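Local atomic coordinates of molinate hydrolase (Gulosibacter molinativorax, PDB entry 4UB9), a protein that hydrolyses the thiocarbamate pesticide molinate, as a zinc-binding member of the amidohydrolase family, which generally acts on carbon-nitrogen bonds other than peptide bonds. Residues 92-96 with 399-403; 128-132 with 480-486; 372-377 with 394-400. All coordinates share one frame; numbering follows the deposited sequence.

Interaction 1 of 3, residues 92-96 with 399-403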
loop_
_atom_site.group_PDB
_atom_site.type_symbol
_atom_site.label_atom_id
_atom_site.label_comp_id
_atom_site.label_asym_id
_atom_site.label_seq_id
_atom_site.Cartn_x
_atom_site.Cartn_y
_atom_site.Cartn_z
ATOM N N GLY A 92 30.337 -32.854 -17.459
ATOM C CA GLY A 92 29.093 -32.495 -16.769
ATOM C C GLY A 92 29.022 -30.969 -16.564
ATOM O O GLY A 92 30.003 -30.334 -16.128
ATOM N N LEU A 93 27.900 -30.374 -16.938
ATOM C CA LEU A 93 27.757 -28.937 -16.827
ATOM C C LEU A 93 27.635 -28.523 -15.358
ATOM O O LEU A 93 27.193 -29.302 -14.493
ATOM C CB LEU A 93 26.597 -28.404 -17.661
ATOM C CG LEU A 93 26.684 -28.771 -19.152
ATOM C CD1 LEU A 93 25.491 -28.241 -19.924
ATOM C CD2 LEU A 93 27.950 -28.278 -19.793
ATOM N N VAL A 94 28.012 -27.270 -15.113
ATOM C CA VAL A 94 28.137 -26.738 -13.747
ATOM C C VAL A 94 27.587 -25.342 -13.649
ATOM O O VAL A 94 27.948 -24.445 -14.431
ATOM C CB VAL A 94 29.616 -26.708 -13.296
ATOM C CG1 VAL A 94 29.730 -26.207 -11.860
ATOM C CG2 VAL A 94 30.247 -28.093 -13.414
ATOM N N ASN A 95 26.701 -25.155 -12.685
ATOM C CA ASN A 95 26.071 -23.847 -12.483
ATOM C C ASN A 95 26.587 -23.259 -11.189
ATOM O O ASN A 95 26.355 -23.810 -10.112
ATOM C CB ASN A 95 24.539 -23.960 -12.423
ATOM C CG ASN A 95 23.840 -22.623 -12.592
ATOM O OD1 ASN A 95 24.281 -21.577 -12.065
ATOM N ND2 ASN A 95 22.729 -22.632 -13.341
ATOM N N GLY A 96 27.187 -22.082 -11.294
ATOM C CA GLY A 96 27.811 -21.419 -10.141
ATOM C C GLY A 96 26.903 -20.661 -9.187
ATOM O O GLY A 96 27.352 -20.178 -8.151
ATOM N N GLU A 399 17.189 -24.439 -18.000
ATOM C CA GLU A 399 17.535 -23.771 -19.263
ATOM C C GLU A 399 18.310 -22.462 -19.110
ATOM O O GLU A 399 18.823 -21.924 -20.086
ATOM C CB GLU A 399 16.255 -23.393 -19.997
ATOM C CG GLU A 399 15.448 -24.594 -20.454
ATOM C CD GLU A 399 14.290 -24.216 -21.365
ATOM O OE1 GLU A 399 14.434 -23.320 -22.215
ATOM O OE2 GLU A 399 13.244 -24.857 -21.249
ATOM N N ASP A 400 18.374 -21.978 -17.881
ATOM C CA ASP A 400 19.037 -20.737 -17.539
ATOM C C ASP A 400 20.534 -20.695 -17.968
ATOM O O ASP A 400 21.016 -19.672 -18.413
ATOM C CB ASP A 400 18.956 -20.533 -16.045
ATOM C CG ASP A 400 19.554 -21.735 -15.241
ATOM O OD1 ASP A 400 19.150 -22.911 -15.460
ATOM O OD2 ASP A 400 20.439 -21.492 -14.383
ATOM N N HIS A 401 21.223 -21.817 -17.829
ATOM C CA HIS A 401 22.604 -21.929 -18.270
ATOM C C HIS A 401 22.767 -21.789 -19.803
ATOM O O HIS A 401 23.715 -21.126 -20.270
ATOM C CB HIS A 401 23.290 -23.183 -17.738
ATOM C CG HIS A 401 22.645 -24.463 -18.148
ATOM N ND1 HIS A 401 21.298 -24.700 -18.021
ATOM C CD2 HIS A 401 23.184 -25.630 -18.567
ATOM C CE1 HIS A 401 21.023 -25.933 -18.406
ATOM N NE2 HIS A 401 22.150 -26.522 -18.742
ATOM N N PHE A 402 21.862 -22.403 -20.575
ATOM C CA PHE A 402 21.868 -22.258 -22.040
ATOM C C PHE A 402 21.673 -20.808 -22.435
ATOM O O PHE A 402 22.407 -20.243 -23.208
ATOM C CB PHE A 402 20.776 -23.081 -22.721
ATOM C CG PHE A 402 20.809 -24.566 -22.414
ATOM C CD1 PHE A 402 21.983 -25.303 -22.465
ATOM C CD2 PHE A 402 19.628 -25.238 -22.094
ATOM C CE1 PHE A 402 21.993 -26.657 -22.153
ATOM C CE2 PHE A 402 19.638 -26.605 -21.818
ATOM C CZ PHE A 402 20.823 -27.310 -21.830
ATOM N N VAL A 403 20.745 -20.165 -21.778
ATOM C CA VAL A 403 20.483 -18.755 -22.027
ATOM C C VAL A 403 21.677 -17.866 -21.678
ATOM O O VAL A 403 21.965 -16.858 -22.360
ATOM C CB VAL A 403 19.236 -18.283 -21.245
ATOM C CG1 VAL A 403 18.998 -16.779 -21.414
ATOM C CG2 VAL A 403 18.012 -19.058 -21.732
HETATM O O HOH W 1 21.257 -24.577 -14.759
#

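Interaction 2 of 3, residues 128-132 with 480-486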
loop_
_atom_site.group_PDB
_atom_site.type_symbol
_atom_site.label_atom_id
_atom_site.label_comp_id
_atom_site.label_asym_id
_atom_site.label_seq_id
_atom_site.Cartn_x
_atom_site.Cartn_y
_atom_site.Cartn_z
ATOM N N GLU A 128 13.734 -32.081 -6.287
ATOM C CA GLU A 128 13.054 -31.860 -7.593
ATOM C C GLU A 128 13.813 -30.809 -8.440
ATOM O O GLU A 128 14.051 -31.001 -9.635
ATOM C CB GLU A 128 11.608 -31.396 -7.403
ATOM C CG GLU A 128 10.848 -31.079 -8.688
ATOM C CD GLU A 128 9.456 -30.492 -8.469
ATOM O OE1 GLU A 128 9.263 -29.799 -7.449
ATOM O OE2 GLU A 128 8.538 -30.702 -9.304
ATOM N N ALA A 129 14.198 -29.690 -7.806
ATOM C CA ALA A 129 14.896 -28.619 -8.531
ATOM C C ALA A 129 16.283 -29.080 -9.003
ATOM O O ALA A 129 16.725 -28.743 -10.108
ATOM C CB ALA A 129 15.030 -27.389 -7.676
ATOM N N ALA A 130 16.948 -29.871 -8.166
ATOM C CA ALA A 130 18.242 -30.451 -8.539
ATOM C C ALA A 130 18.105 -31.413 -9.737
ATOM O O ALA A 130 18.985 -31.520 -10.586
ATOM C CB ALA A 130 18.839 -31.182 -7.364
ATOM N N GLN A 131 16.984 -32.118 -9.783
ATOM C CA GLN A 131 16.689 -33.044 -10.896
ATOM C C GLN A 131 16.413 -32.283 -12.166
ATOM O O GLN A 131 16.792 -32.715 -13.243
ATOM C CB GLN A 131 15.517 -33.946 -10.558
ATOM C CG GLN A 131 15.885 -34.950 -9.495
ATOM C CD GLN A 131 14.672 -35.674 -8.928
ATOM O OE1 GLN A 131 13.601 -35.679 -9.499
ATOM N NE2 GLN A 131 14.864 -36.269 -7.796
ATOM N N ILE A 132 15.751 -31.149 -12.035
ATOM C CA ILE A 132 15.510 -30.307 -13.184
ATOM C C ILE A 132 16.804 -29.704 -13.738
ATOM O O ILE A 132 16.953 -29.529 -14.930
ATOM C CB ILE A 132 14.512 -29.216 -12.843
ATOM C CG1 ILE A 132 13.138 -29.864 -12.706
ATOM C CG2 ILE A 132 14.475 -28.135 -13.922
ATOM C CD1 ILE A 132 12.050 -28.914 -12.282
ATOM N N PRO A 480 11.616 -34.454 -13.456
ATOM C CA PRO A 480 11.902 -34.998 -12.133
ATOM C C PRO A 480 11.082 -36.221 -11.875
ATOM O O PRO A 480 10.011 -36.379 -12.445
ATOM C CB PRO A 480 11.472 -33.855 -11.179
ATOM C CG PRO A 480 10.362 -33.190 -11.920
ATOM C CD PRO A 480 10.731 -33.271 -13.379
ATOM N N LEU A 481 11.567 -37.052 -10.976
ATOM C CA LEU A 481 10.940 -38.341 -10.702
ATOM C C LEU A 481 9.559 -38.216 -10.110
ATOM O O LEU A 481 8.682 -38.961 -10.481
ATOM C CB LEU A 481 11.803 -39.169 -9.750
ATOM C CG LEU A 481 13.180 -39.592 -10.341
ATOM C CD1 LEU A 481 13.936 -40.421 -9.305
ATOM C CD2 LEU A 481 13.054 -40.344 -11.664
ATOM N N SER A 482 9.353 -37.298 -9.170
ATOM C CA SER A 482 8.014 -37.085 -8.595
ATOM C C SER A 482 7.661 -35.633 -8.615
ATOM O O SER A 482 7.936 -34.901 -7.668
ATOM C CB SER A 482 7.928 -37.577 -7.170
ATOM O OG SER A 482 8.471 -38.873 -7.076
ATOM N N PRO A 483 7.025 -35.203 -9.693
ATOM C CA PRO A 483 6.681 -33.809 -9.729
ATOM C C PRO A 483 5.985 -33.370 -8.463
ATOM O O PRO A 483 5.065 -34.033 -7.989
ATOM C CB PRO A 483 5.753 -33.700 -10.952
ATOM C CG PRO A 483 6.223 -34.811 -11.865
ATOM C CD PRO A 483 6.616 -35.916 -10.917
ATOM N N LEU A 484 6.455 -32.249 -7.938
ATOM C CA LEU A 484 5.935 -31.698 -6.703
ATOM C C LEU A 484 5.522 -30.264 -6.988
ATOM O O LEU A 484 4.329 -29.987 -7.158
ATOM C CB LEU A 484 6.973 -31.813 -5.594
ATOM C CG LEU A 484 6.541 -31.361 -4.209
ATOM C CD1 LEU A 484 5.267 -32.058 -3.741
ATOM C CD2 LEU A 484 7.668 -31.625 -3.228
ATOM N N VAL A 485 6.483 -29.345 -7.104
ATOM C CA VAL A 485 6.090 -27.986 -7.512
ATOM C C VAL A 485 5.669 -27.956 -8.967
ATOM O O VAL A 485 4.764 -27.211 -9.332
ATOM C CB VAL A 485 7.046 -26.818 -7.095
ATOM C CG1 VAL A 485 8.233 -27.269 -6.309
ATOM C CG2 VAL A 485 7.400 -25.908 -8.235
ATOM N N THR A 486 6.290 -28.802 -9.784
ATOM C CA THR A 486 5.931 -28.856 -11.218
ATOM C C THR A 486 4.672 -29.647 -11.524
ATOM O O THR A 486 4.201 -29.612 -12.634
ATOM C CB THR A 486 7.061 -29.400 -12.112
ATOM O OG1 THR A 486 7.453 -30.698 -11.650
ATOM C CG2 THR A 486 8.198 -28.440 -12.092
#

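Interaction 3 of 3, residues 372-377 with 394-400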
loop_
_atom_site.group_PDB
_atom_site.type_symbol
_atom_site.label_atom_id
_atom_site.label_comp_id
_atom_site.label_asym_id
_atom_site.label_seq_id
_atom_site.Cartn_x
_atom_site.Cartn_y
_atom_site.Cartn_z
ATOM N N THR A 372 23.262 -17.831 -12.418
ATOM C CA THR A 372 21.983 -17.259 -12.893
ATOM C C THR A 372 20.936 -16.808 -11.886
ATOM O O THR A 372 19.988 -16.146 -12.258
ATOM C CB THR A 372 21.252 -18.310 -13.749
ATOM O OG1 THR A 372 21.052 -19.484 -12.955
ATOM C CG2 THR A 372 22.081 -18.652 -15.000
ATOM N N ASP A 373 21.080 -17.215 -10.639
ATOM C CA ASP A 373 20.088 -16.964 -9.599
ATOM C C ASP A 373 18.857 -17.783 -9.883
ATOM O O ASP A 373 17.807 -17.535 -9.323
ATOM C CB ASP A 373 19.723 -15.453 -9.463
ATOM C CG ASP A 373 20.581 -14.675 -8.405
ATOM O OD1 ASP A 373 21.092 -15.292 -7.435
ATOM O OD2 ASP A 373 20.745 -13.432 -8.559
ATOM N N ALA A 374 18.966 -18.755 -10.776
ATOM C CA ALA A 374 17.759 -19.422 -11.270
ATOM C C ALA A 374 17.169 -20.376 -10.285
ATOM O O ALA A 374 17.866 -20.949 -9.430
ATOM C CB ALA A 374 18.029 -20.131 -12.574
ATOM N N GLY A 375 15.873 -20.560 -10.422
ATOM C CA GLY A 375 15.112 -21.467 -9.547
ATOM C C GLY A 375 14.010 -22.162 -10.305
ATOM O O GLY A 375 13.685 -21.816 -11.417
ATOM N N CYS A 376 13.447 -23.175 -9.687
ATOM C CA CYS A 376 12.322 -23.886 -10.270
ATOM C C CYS A 376 11.040 -23.168 -9.863
ATOM O O CYS A 376 10.444 -23.389 -8.798
ATOM C CB CYS A 376 12.337 -25.352 -9.868
ATOM S SG CYS A 376 10.844 -26.196 -10.420
ATOM N N THR A 377 10.607 -22.301 -10.754
ATOM C CA THR A 377 9.528 -21.370 -10.488
ATOM C C THR A 377 8.160 -22.027 -10.479
ATOM O O THR A 377 7.844 -22.872 -11.301
ATOM C CB THR A 377 9.524 -20.237 -11.536
ATOM O OG1 THR A 377 10.851 -19.718 -11.621
ATOM C CG2 THR A 377 8.573 -19.096 -11.133
ATOM N N PRO A 394 15.957 -15.370 -17.714
ATOM C CA PRO A 394 17.241 -15.801 -17.143
ATOM C C PRO A 394 17.150 -16.688 -15.914
ATOM O O PRO A 394 18.123 -17.367 -15.590
ATOM C CB PRO A 394 17.959 -14.474 -16.836
ATOM C CG PRO A 394 16.893 -13.451 -16.782
ATOM C CD PRO A 394 15.768 -13.919 -17.638
ATOM N N TRP A 395 15.976 -16.715 -15.298
ATOM C CA TRP A 395 15.770 -17.346 -13.965
ATOM C C TRP A 395 15.002 -18.682 -13.961
ATOM O O TRP A 395 14.654 -19.221 -12.921
ATOM C CB TRP A 395 15.056 -16.374 -13.071
ATOM C CG TRP A 395 15.773 -15.063 -13.002
ATOM C CD1 TRP A 395 17.030 -14.861 -12.585
ATOM C CD2 TRP A 395 15.271 -13.796 -13.376
ATOM N NE1 TRP A 395 17.358 -13.531 -12.640
ATOM C CE2 TRP A 395 16.293 -12.857 -13.156
ATOM C CE3 TRP A 395 14.059 -13.352 -13.911
ATOM C CZ2 TRP A 395 16.133 -11.481 -13.396
ATOM C CZ3 TRP A 395 13.908 -11.968 -14.188
ATOM C CH2 TRP A 395 14.936 -11.060 -13.906
ATOM N N THR A 396 14.871 -19.262 -15.150
ATOM C CA THR A 396 14.168 -20.519 -15.331
ATOM C C THR A 396 15.145 -21.701 -15.270
ATOM O O THR A 396 15.838 -22.001 -16.216
ATOM C CB THR A 396 13.401 -20.531 -16.656
ATOM O OG1 THR A 396 12.528 -19.391 -16.719
ATOM C CG2 THR A 396 12.588 -21.797 -16.790
ATOM N N LEU A 397 15.218 -22.306 -14.107
ATOM C CA LEU A 397 16.160 -23.370 -13.860
ATOM C C LEU A 397 15.990 -24.501 -14.888
ATOM O O LEU A 397 14.880 -24.906 -15.163
ATOM C CB LEU A 397 15.961 -23.951 -12.458
ATOM C CG LEU A 397 17.014 -24.957 -12.004
ATOM C CD1 LEU A 397 18.393 -24.336 -11.912
ATOM C CD2 LEU A 397 16.609 -25.546 -10.666
ATOM N N GLY A 398 17.106 -25.018 -15.380
ATOM C CA GLY A 398 17.102 -26.148 -16.327
ATOM C C GLY A 398 17.452 -25.707 -17.723
ATOM O O GLY A 398 17.857 -26.510 -18.532
ATOM N N GLU A 399 17.189 -24.439 -18.000
ATOM C CA GLU A 399 17.535 -23.771 -19.263
ATOM C C GLU A 399 18.310 -22.462 -19.110
ATOM O O GLU A 399 18.823 -21.924 -20.086
ATOM C CB GLU A 399 16.255 -23.393 -19.997
ATOM C CG GLU A 399 15.448 -24.594 -20.454
ATOM C CD GLU A 399 14.290 -24.216 -21.365
ATOM O OE1 GLU A 399 14.434 -23.320 -22.215
ATOM O OE2 GLU A 399 13.244 -24.857 -21.249
ATOM N N ASP A 400 18.374 -21.978 -17.881
ATOM C CA ASP A 400 19.037 -20.737 -17.539
ATOM C C ASP A 400 20.534 -20.695 -17.968
ATOM O O ASP A 400 21.016 -19.672 -18.413
ATOM C CB ASP A 400 18.956 -20.533 -16.045
ATOM C CG ASP A 400 19.554 -21.735 -15.241
ATOM O OD1 ASP A 400 19.150 -22.911 -15.460
ATOM O OD2 ASP A 400 20.439 -21.492 -14.383
#

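Interaction 1 of 3, residues 92-96 with 399-403
Leu-93 and His-401 form the tight apolar half of this contact, crossing at about a right angle. Methyl CD1 of Leu-93 meets the imidazole of His-401 at its edge, in the ring plane, 3.7 Å from CD2 of His-401. The same methyl touches the phenyl ring of Phe-402 more loosely, and Phe-402 CD1 in turn lies above one face of the imidazole, toward its rim. His-401 keeps CG between its backbone N and carbonyl carbon (chi1 60°), which turns the ring toward strand 93-95 and its edge onto the leucine methyl. Its NE2 hydrogen-bonds to the carbonyl O of Gly-136. The segments belong to the barrel expected of this family: strand 88-95, paired in parallel with strand 138-143, is packed by helix 400-410. Toward Gly-96 the contact becomes polar and looser, with a water between the segments. There ND2 of Asn-95 makes a weak bond of 2.8 Å to OD2 of Asp-400, bent to 130° although amide and carboxylate lie only 21° from coplanar. The water accepts from Asn-95 ND2 at 2.8 Å and donates to Asp-400 OD1. Replacing Asp-400 by an alanine would probably leave the Asn-95 amide, the water, Thr-372 OG1 (bonded to OD2) and Gly-398 N (bonded to OD1) without the carboxylate that joins them. On the other end of the amide, OD1 of Asn-95 accepts from the backbone N of Asn-97.

Interaction 2 of 3, residues 128-132 with 480-486
Glu-128 pushes its carboxylate into the loop 480-486, where the backbone curls round it. With CG anti to the backbone N (chi1 177°) and the chain extended beyond, the side chain runs past Pro-480, its CG 3.8 Å from Pro-480 CB, before the carboxylate reaches three successive backbone N-H groups. OE1 takes Val-485 N at 2.8 Å on its syn side. OE2 has three donors: Leu-484 N comes from above the carboxylate plane on an almost straight line (175°), Thr-486 N arrives on the syn side, and Thr-486 OG1 donates nearly along the C-O bond, 2.6 Å from OE2. Four bonds on a buried carboxylate fix its rotation and would be expected to stabilise its charged form. The arrangement ties the irregular chain after strand 472-473, near the C-terminus, onto helix 122-135 of the barrel-fold domain, away from the zinc site. Three residues further along that helix, Gln-131 faces Pro-480, which follows a cis peptide bond. Its OE1 accepts from Leu-481 N at 2.9 Å, the donor tilted 28° from the carbonyl plane, while NE2 is held by the carbonyl O of Glu-164. Ile-132 follows with apolar contacts: CG1 lies 4.2 Å from Pro-480 CD, and CD1 meets the methyl CG2 of Thr-486 tip to tip at 3.9 Å.

Interaction 3 of 3, residues 372-377 with 394-400
Beside the zinc site, the loop 372-377 lies against the chain 394-400 through Gly-375 and its bridge to Thr-396; the side chain of Asp-373 in this loop comes about 5 Å from the metal, its OD1 hydrogen-bonded to Asn-97 ND2. Gly-375 N donates to Trp-395 O at 3.1 Å, and Leu-397 N returns a bond to Gly-375 O, the pattern of a single parallel beta bridge. In both bonds the donor stands above the carbonyl plane. Leu-397 lays its CB against the Gly-375 carbonyl, while CD1 and CD2 lie more loosely against Ala-374 CB and Cys-376 CB, respectively. The loop follows strand 368-370 of the barrel fold and begins with an ST turn, in which Thr-372 OG1 accepts from Ala-374 N. The same hydroxyl donates to Asp-400 OD2 at 2.5 Å, on the anti side and 18° out of the carboxylate plane; Thr-372 chi1, 58°, sets OG1 between backbone N and carbonyl carbon, able to serve both partners. Ala-374 CB packs 3.5 Å from Asp-400 CG. Trp-395 points CD1 at the Thr-372 carbonyl O, 3.2 Å away at the edge of the indole.

How the interactions relate
Interactions 1 and 3 end on the same piece of chain, sharing Glu-399 and Asp-400, and their centres are 9 Å apart; Asn-95 ND2 also packs 3.6 Å from Thr-372 OG1. Interaction 3 is the one nearest the metal: the side chain of Asp-373 lies about 4 Å from that of His-302, a zinc ligand together with His-282, whereas the side chain of Asn-95 is about 13 Å from the zinc ion. Interaction 2 lies farther out, its centre 13 Å from that of interaction 3 and 17 Å from that of interaction 1, which it does not touch. It packs onto interaction 3 through Ile-132 CD1 and Cys-376 SG, 3.5 Å apart, and through Leu-397, which meets helix 122-135.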